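Side-chain contacts in beta-galactosidase/beta-glucuronidase (Faecalibacterium prausnitzii L2-6, PDB 6MVF), which binds flavin mononucleotide and probably hydrolyses beta-glycosidic bonds as a beta-glucuronidase of the glycosyl hydrolase 2 family: residues E380-N385 against K421-T426; D342-C347 against P389-W394. One frame throughout, in Å; residues are numbered along the deposited sequence.

Contact 1 (E380-N385 against K421-T426); sequences ELIIQN and KELDPT. With FMN (flavin mononucleotide), chain G.
Ile382 and Leu423 carry the apolar part of this meeting of two helices. The CG2 methyl of Ile382 packs 3.9 Å from CB of Leu423 and 4.0 Å from CB of Asp424; the isoleucine and leucine side chains cross at a slant, bringing Leu423 CD1 to 4.2 Å from Ile382 CD1. Ile383 sits one step round its helix, its CD1 4.4 Å from Leu423 CD1. Ile383 and Leu423 also belong to the flavin pocket: Ile383 CG1 comes within 3.6 Å of the FMN ring carbon C7, and Leu423 CD2 lies 4.1 Å from the FMN methyl C8M, so the helix pair borders the dimethylbenzene end of the flavin.

No hydrogen bond crosses between the segments. Asp424, the first residue past its helix, has CG anti to the backbone N (chi1 177°), which swings the carboxylate toward Thr426. In the resulting Asx turn OD1 accepts from Thr426 N and, through its syn lone pair, from Thr426 OG1; OD2 forms a salt bridge with Arg427 and accepts from Trp394 NE1. With an alanine in its place, Arg427 and the Trp394 N-H would probably lose their carboxylate mate.

Within the TIM barrel domain, helices 368-385 and 407-423 lie next to each other, with Trp394 of the intervening strand 391-398 against Ile382.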
loop_
_atom_site.group_PDB
_atom_site.type_symbol
_atom_site.label_atom_id
_atom_site.label_comp_id
_atom_site.label_asym_id
_atom_site.label_seq_id
_atom_site.Cartn_x
_atom_site.Cartn_y
_atom_site.Cartn_z
ATOM N N GLU A 380 21.213 2.141 30.913
ATOM C CA GLU A 380 20.131 1.834 29.986
ATOM C C GLU A 380 20.323 2.555 28.661
ATOM O O GLU A 380 20.006 2.009 27.602
ATOM C CB GLU A 380 18.776 2.204 30.596
ATOM C CG GLU A 380 18.389 1.375 31.797
ATOM C CD GLU A 380 17.098 1.858 32.435
ATOM O OE1 GLU A 380 16.885 3.090 32.518
ATOM O OE2 GLU A 380 16.287 1.004 32.850
ATOM N N LEU A 381 20.817 3.792 28.696
ATOM C CA LEU A 381 21.002 4.532 27.454
ATOM C C LEU A 381 22.025 3.847 26.559
ATOM O O LEU A 381 21.839 3.761 25.342
ATOM C CB LEU A 381 21.426 5.968 27.749
ATOM C CG LEU A 381 21.815 6.810 26.535
ATOM C CD1 LEU A 381 20.609 6.992 25.597
ATOM C CD2 LEU A 381 22.417 8.155 26.972
ATOM N N ILE A 382 23.106 3.344 27.142
ATOM C CA ILE A 382 24.149 2.737 26.330
ATOM C C ILE A 382 23.735 1.359 25.851
ATOM O O ILE A 382 23.975 1.000 24.700
ATOM C CB ILE A 382 25.459 2.695 27.129
ATOM C CG1 ILE A 382 25.965 4.125 27.335
ATOM C CG2 ILE A 382 26.493 1.786 26.444
ATOM C CD1 ILE A 382 27.215 4.212 28.151
ATOM N N ILE A 383 23.100 0.566 26.714
ATOM C CA ILE A 383 22.808 -0.818 26.362
ATOM C C ILE A 383 21.674 -0.892 25.353
ATOM O O ILE A 383 21.691 -1.724 24.444
ATOM C CB ILE A 383 22.516 -1.628 27.640
ATOM C CG1 ILE A 383 23.839 -2.080 28.238
ATOM C CG2 ILE A 383 21.631 -2.857 27.355
ATOM C CD1 ILE A 383 23.838 -2.074 29.718
ATOM N N GLN A 384 20.684 -0.015 25.476
ATOM C CA GLN A 384 19.568 -0.042 24.542
ATOM C C GLN A 384 19.922 0.575 23.201
ATOM O O GLN A 384 19.305 0.226 22.191
ATOM C CB GLN A 384 18.356 0.661 25.157
ATOM C CG GLN A 384 17.886 -0.041 26.404
ATOM C CD GLN A 384 16.764 0.667 27.131
ATOM O OE1 GLN A 384 16.198 1.658 26.656
ATOM N NE2 GLN A 384 16.419 0.138 28.297
ATOM N N ASN A 385 20.935 1.439 23.153
ATOM C CA ASN A 385 21.269 2.126 21.917
ATOM C C ASN A 385 22.639 1.757 21.396
ATOM O O ASN A 385 23.141 2.418 20.476
ATOM C CB ASN A 385 21.154 3.639 22.105
ATOM C CG ASN A 385 19.756 4.043 22.481
ATOM O OD1 ASN A 385 18.886 4.145 21.613
ATOM N ND2 ASN A 385 19.503 4.215 23.779
ATOM N N LYS A 421 33.103 4.182 29.403
ATOM C CA LYS A 421 34.260 3.494 28.823
ATOM C C LYS A 421 34.300 2.015 29.194
ATOM O O LYS A 421 34.797 1.199 28.418
ATOM C CB LYS A 421 35.549 4.187 29.251
ATOM C CG LYS A 421 35.650 5.625 28.753
ATOM C CD LYS A 421 35.510 5.679 27.238
ATOM C CE LYS A 421 35.732 7.085 26.713
ATOM N NZ LYS A 421 35.840 7.104 25.239
ATOM N N GLU A 422 33.783 1.660 30.364
ATOM C CA GLU A 422 33.541 0.261 30.693
ATOM C C GLU A 422 32.518 -0.354 29.743
ATOM O O GLU A 422 32.746 -1.429 29.183
ATOM C CB GLU A 422 33.065 0.155 32.146
ATOM C CG GLU A 422 33.882 -0.816 32.999
ATOM C CD GLU A 422 33.986 -0.384 34.467
ATOM O OE1 GLU A 422 32.944 -0.008 35.047
ATOM O OE2 GLU A 422 35.110 -0.405 35.036
ATOM N N LEU A 423 31.377 0.315 29.545
ATOM C CA LEU A 423 30.321 -0.277 28.735
ATOM C C LEU A 423 30.591 -0.167 27.248
ATOM O O LEU A 423 30.205 -1.062 26.486
ATOM C CB LEU A 423 28.974 0.368 29.038
ATOM C CG LEU A 423 28.359 0.059 30.400
ATOM C CD1 LEU A 423 27.041 0.772 30.499
ATOM C CD2 LEU A 423 28.170 -1.417 30.561
ATOM N N ASP A 424 31.251 0.899 26.802
ATOM C CA ASP A 424 31.360 1.171 25.371
ATOM C C ASP A 424 32.601 2.005 25.108
ATOM O O ASP A 424 32.548 3.242 25.054
ATOM C CB ASP A 424 30.113 1.878 24.848
ATOM C CG ASP A 424 30.219 2.240 23.380
ATOM O OD1 ASP A 424 31.107 1.695 22.675
ATOM O OD2 ASP A 424 29.412 3.080 22.920
ATOM N N PRO A 425 33.750 1.357 24.933
ATOM C CA PRO A 425 34.963 2.115 24.592
ATOM C C PRO A 425 35.004 2.594 23.148
ATOM O O PRO A 425 35.912 3.356 22.789
ATOM C CB PRO A 425 36.092 1.114 24.885
ATOM C CG PRO A 425 35.440 -0.246 24.798
ATOM C CD PRO A 425 34.031 -0.047 25.288
ATOM N N THR A 426 34.049 2.186 22.318
ATOM C CA THR A 426 34.037 2.553 20.911
ATOM C C THR A 426 33.443 3.935 20.662
ATOM O O THR A 426 33.351 4.349 19.503
ATOM C CB THR A 426 33.238 1.525 20.081
ATOM O OG1 THR A 426 31.838 1.796 20.204
ATOM C CG2 THR A 426 33.498 0.092 20.526
HETATM N N1 FMN G . 24.390 -9.148 29.800
HETATM C C2 FMN G . 23.262 -9.858 29.722
HETATM O O2 FMN G . 23.051 -10.810 30.476
HETATM N N3 FMN G . 22.304 -9.584 28.864
HETATM C C4 FMN G . 22.381 -8.614 28.007
HETATM O O4 FMN G . 21.487 -8.366 27.214
HETATM C C4A FMN G . 23.563 -7.824 28.020
HETATM N N5 FMN G . 23.637 -6.839 27.171
HETATM C C5A FMN G . 24.701 -6.065 27.128
HETATM C C6 FMN G . 24.746 -5.042 26.216
HETATM C C7 FMN G . 25.830 -4.242 26.148
HETATM C C7M FMN G . 25.868 -3.139 25.164
HETATM C C8 FMN G . 26.939 -4.457 27.068
HETATM C C8M FMN G . 28.129 -3.566 27.014
HETATM C C9 FMN G . 26.889 -5.488 27.981
HETATM C C9A FMN G . 25.808 -6.312 28.044
HETATM N N10 FMN G . 25.741 -7.331 28.982
HETATM C C10 FMN G . 24.600 -8.130 28.984
HETATM C "C1'" FMN G . 26.912 -7.519 29.826
HETATM C "C2'" FMN G . 26.889 -7.315 31.322
HETATM O "O2'" FMN G . 27.165 -5.942 31.427
HETATM C "C3'" FMN G . 28.024 -8.015 32.037
HETATM O "O3'" FMN G . 28.540 -9.037 31.213
HETATM C "C4'" FMN G . 27.628 -8.708 33.321
HETATM O "O4'" FMN G . 26.396 -9.361 33.056
HETATM C "C5'" FMN G . 27.532 -7.785 34.537
HETATM O "O5'" FMN G . 26.198 -7.369 34.770
HETATM P P FMN G . 25.800 -6.163 35.716
HETATM O O1P FMN G . 24.485 -6.599 36.226
HETATM O O2P FMN G . 26.904 -6.081 36.729
HETATM O O3P FMN G . 25.733 -4.901 34.925
#

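Contact 2 (D342-C347 against P389-W394); sequences DFYDAC and PSILFW
Cys347 and Ser390 bring the two backbones closest, their CA atoms 5.8 Å apart where helix 341-350 passes the turn that leads into strand 391-398. The side chains form two neighbouring patches, one around the serine and one around the tyrosine ring.

In the first, CB of Ser390 lies 3.7 Å from CB of Cys347. The rotation of the serine (chi1 68°) puts its hydroxyl OG beside the same carbon, 3.4 Å from Cys347 CB. The polar partner of this hydroxyl is Asp348 OD1, next along the helix, to which it is hydrogen-bonded; this ties the residue just before the strand to the helix.

The second patch is a CH-pi contact. The CD1 methyl of Ile391 sits over one face of the Tyr344 ring, 4.1 Å from the ring centroid and 27° off the normal. It is displaced toward the CD1-CE1 edge, with Tyr344 CD1 and Ile391 CD1 3.8 Å apart. The extended isoleucine chain (chi2 -177°) carries this methyl out to the ring, while the CG2 branch of Ile391 lies over one face of the Trp394 indole, toward its rim. Tyr344 OH is hydrogen-bonded to the backbone N of His339, which anchors the far end of the ring, and His388 meets the ring as well.

The helix thus packs against the start of a parallel barrel strand, as helices do around the strands of a TIM barrel, away from the flavin site. All four touching residues are buried and no hydrogen bond joins the two segments directly; the fit rests on van der Waals and CH-pi packing, while the serine and tyrosine hydroxyls are satisfied by Asp348 and His339 beside it.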
loop_
_atom_site.group_PDB
_atom_site.type_symbol
_atom_site.label_atom_id
_atom_site.label_comp_id
_atom_site.label_asym_id
_atom_site.label_seq_id
_atom_site.Cartn_x
_atom_site.Cartn_y
_atom_site.Cartn_z
ATOM N N ASP A 342 12.495 4.860 17.253
ATOM C CA ASP A 342 12.158 5.376 15.930
ATOM C C ASP A 342 13.103 6.493 15.502
ATOM O O ASP A 342 13.564 6.514 14.348
ATOM C CB ASP A 342 10.705 5.864 15.889
ATOM C CG ASP A 342 9.681 4.721 16.002
ATOM O OD1 ASP A 342 10.062 3.528 15.851
ATOM O OD2 ASP A 342 8.487 5.028 16.253
ATOM N N PHE A 343 13.418 7.435 16.403
ATOM C CA PHE A 343 14.238 8.537 15.908
ATOM C C PHE A 343 15.688 8.116 15.717
ATOM O O PHE A 343 16.332 8.571 14.764
ATOM C CB PHE A 343 14.155 9.785 16.802
ATOM C CG PHE A 343 14.685 11.034 16.118
ATOM C CD1 PHE A 343 13.840 11.838 15.353
ATOM C CD2 PHE A 343 16.034 11.364 16.171
ATOM C CE1 PHE A 343 14.322 12.967 14.681
ATOM C CE2 PHE A 343 16.518 12.503 15.503
ATOM C CZ PHE A 343 15.657 13.298 14.754
ATOM N N TYR A 344 16.222 7.249 16.590
ATOM C CA TYR A 344 17.558 6.715 16.335
ATOM C C TYR A 344 17.578 5.929 15.034
ATOM O O TYR A 344 18.491 6.099 14.220
ATOM C CB TYR A 344 18.052 5.849 17.492
ATOM C CG TYR A 344 18.274 6.614 18.781
ATOM C CD1 TYR A 344 19.142 7.696 18.834
ATOM C CD2 TYR A 344 17.591 6.264 19.940
ATOM C CE1 TYR A 344 19.321 8.407 20.007
ATOM C CE2 TYR A 344 17.759 6.967 21.111
ATOM C CZ TYR A 344 18.626 8.039 21.145
ATOM O OH TYR A 344 18.788 8.735 22.319
ATOM N N ASP A 345 16.548 5.109 14.797
ATOM C CA ASP A 345 16.414 4.420 13.514
ATOM C C ASP A 345 16.455 5.403 12.339
ATOM O O ASP A 345 17.231 5.223 11.388
ATOM C CB ASP A 345 15.115 3.615 13.493
ATOM C CG ASP A 345 15.167 2.372 14.381
ATOM O OD1 ASP A 345 16.290 1.874 14.645
ATOM O OD2 ASP A 345 14.075 1.887 14.797
ATOM N N ALA A 346 15.625 6.456 12.398
ATOM C CA ALA A 346 15.648 7.490 11.368
ATOM C C ALA A 346 17.031 8.118 11.201
ATOM O O ALA A 346 17.418 8.468 10.081
ATOM C CB ALA A 346 14.630 8.578 11.677
ATOM N N CYS A 347 17.796 8.258 12.283
ATOM C CA CYS A 347 19.147 8.811 12.154
ATOM C C CYS A 347 20.108 7.832 11.483
ATOM O O CYS A 347 20.924 8.232 10.640
ATOM C CB CYS A 347 19.665 9.217 13.529
ATOM S SG CYS A 347 18.832 10.688 14.101
ATOM N N PRO A 389 24.538 2.968 14.543
ATOM C CA PRO A 389 25.758 3.610 14.017
ATOM C C PRO A 389 25.693 5.128 14.056
ATOM O O PRO A 389 26.749 5.778 14.055
ATOM C CB PRO A 389 25.854 3.083 12.578
ATOM C CG PRO A 389 24.451 2.713 12.201
ATOM C CD PRO A 389 23.799 2.241 13.487
ATOM N N SER A 390 24.491 5.710 14.116
ATOM C CA SER A 390 24.389 7.164 14.093
ATOM C C SER A 390 24.904 7.776 15.394
ATOM O O SER A 390 25.331 8.933 15.404
ATOM C CB SER A 390 22.940 7.600 13.818
ATOM O OG SER A 390 22.076 7.280 14.912
ATOM N N ILE A 391 24.869 7.034 16.494
ATOM C CA ILE A 391 25.293 7.587 17.778
ATOM C C ILE A 391 26.815 7.582 17.833
ATOM O O ILE A 391 27.445 6.520 17.793
ATOM C CB ILE A 391 24.683 6.808 18.958
ATOM C CG1 ILE A 391 23.152 6.881 18.883
ATOM C CG2 ILE A 391 25.218 7.355 20.292
ATOM C CD1 ILE A 391 22.407 6.207 20.020
ATOM N N LEU A 392 27.411 8.770 17.910
ATOM C CA LEU A 392 28.863 8.890 18.014
ATOM C C LEU A 392 29.345 9.394 19.374
ATOM O O LEU A 392 30.458 9.061 19.784
ATOM C CB LEU A 392 29.405 9.811 16.912
ATOM C CG LEU A 392 28.967 9.558 15.466
ATOM C CD1 LEU A 392 29.857 10.357 14.544
ATOM C CD2 LEU A 392 28.998 8.082 15.106
ATOM N N PHE A 393 28.514 10.133 20.104
ATOM C CA PHE A 393 28.890 10.736 21.368
ATOM C C PHE A 393 27.835 10.458 22.435
ATOM O O PHE A 393 26.634 10.615 22.191
ATOM C CB PHE A 393 29.071 12.237 21.179
ATOM C CG PHE A 393 29.812 12.604 19.927
ATOM C CD1 PHE A 393 31.197 12.746 19.938
ATOM C CD2 PHE A 393 29.128 12.836 18.745
ATOM C CE1 PHE A 393 31.898 13.098 18.780
ATOM C CE2 PHE A 393 29.804 13.180 17.591
ATOM C CZ PHE A 393 31.203 13.317 17.606
ATOM N N TRP A 394 28.286 10.028 23.606
ATOM C CA TRP A 394 27.451 9.941 24.796
ATOM C C TRP A 394 27.697 11.190 25.632
ATOM O O TRP A 394 28.845 11.502 25.955
ATOM C CB TRP A 394 27.771 8.694 25.633
ATOM C CG TRP A 394 27.663 7.336 24.965
ATOM C CD1 TRP A 394 28.671 6.410 24.817
ATOM C CD2 TRP A 394 26.486 6.736 24.399
ATOM N NE1 TRP A 394 28.199 5.288 24.186
ATOM C CE2 TRP A 394 26.863 5.453 23.916
ATOM C CE3 TRP A 394 25.158 7.157 24.245
ATOM C CZ2 TRP A 394 25.951 4.579 23.278
ATOM C CZ3 TRP A 394 24.242 6.289 23.609
ATOM C CH2 TRP A 394 24.651 5.009 23.134
#

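Both contacts are buried within the TIM barrel domain, their centres about 13 Å apart, but they occupy different layers. Contact 1 joins two successive outer helices beside the cofactor; its centre lies about 17 Å from the centre of the chain, and it includes the partly exposed Leu423. Contact 2 sets a helix on a barrel strand at about 8 Å from that centre, and every residue that touches there is buried. Their segments alternate in sequence. Asn385 bridges them by packing its CB 3.5 Å from Ile391 CD1, and the Trp394-Asp424 bond makes a second join. Aliphatic packing dominates across contact 1, beside a charged loop; contact 2 adds an aromatic face and a serine hydroxyl.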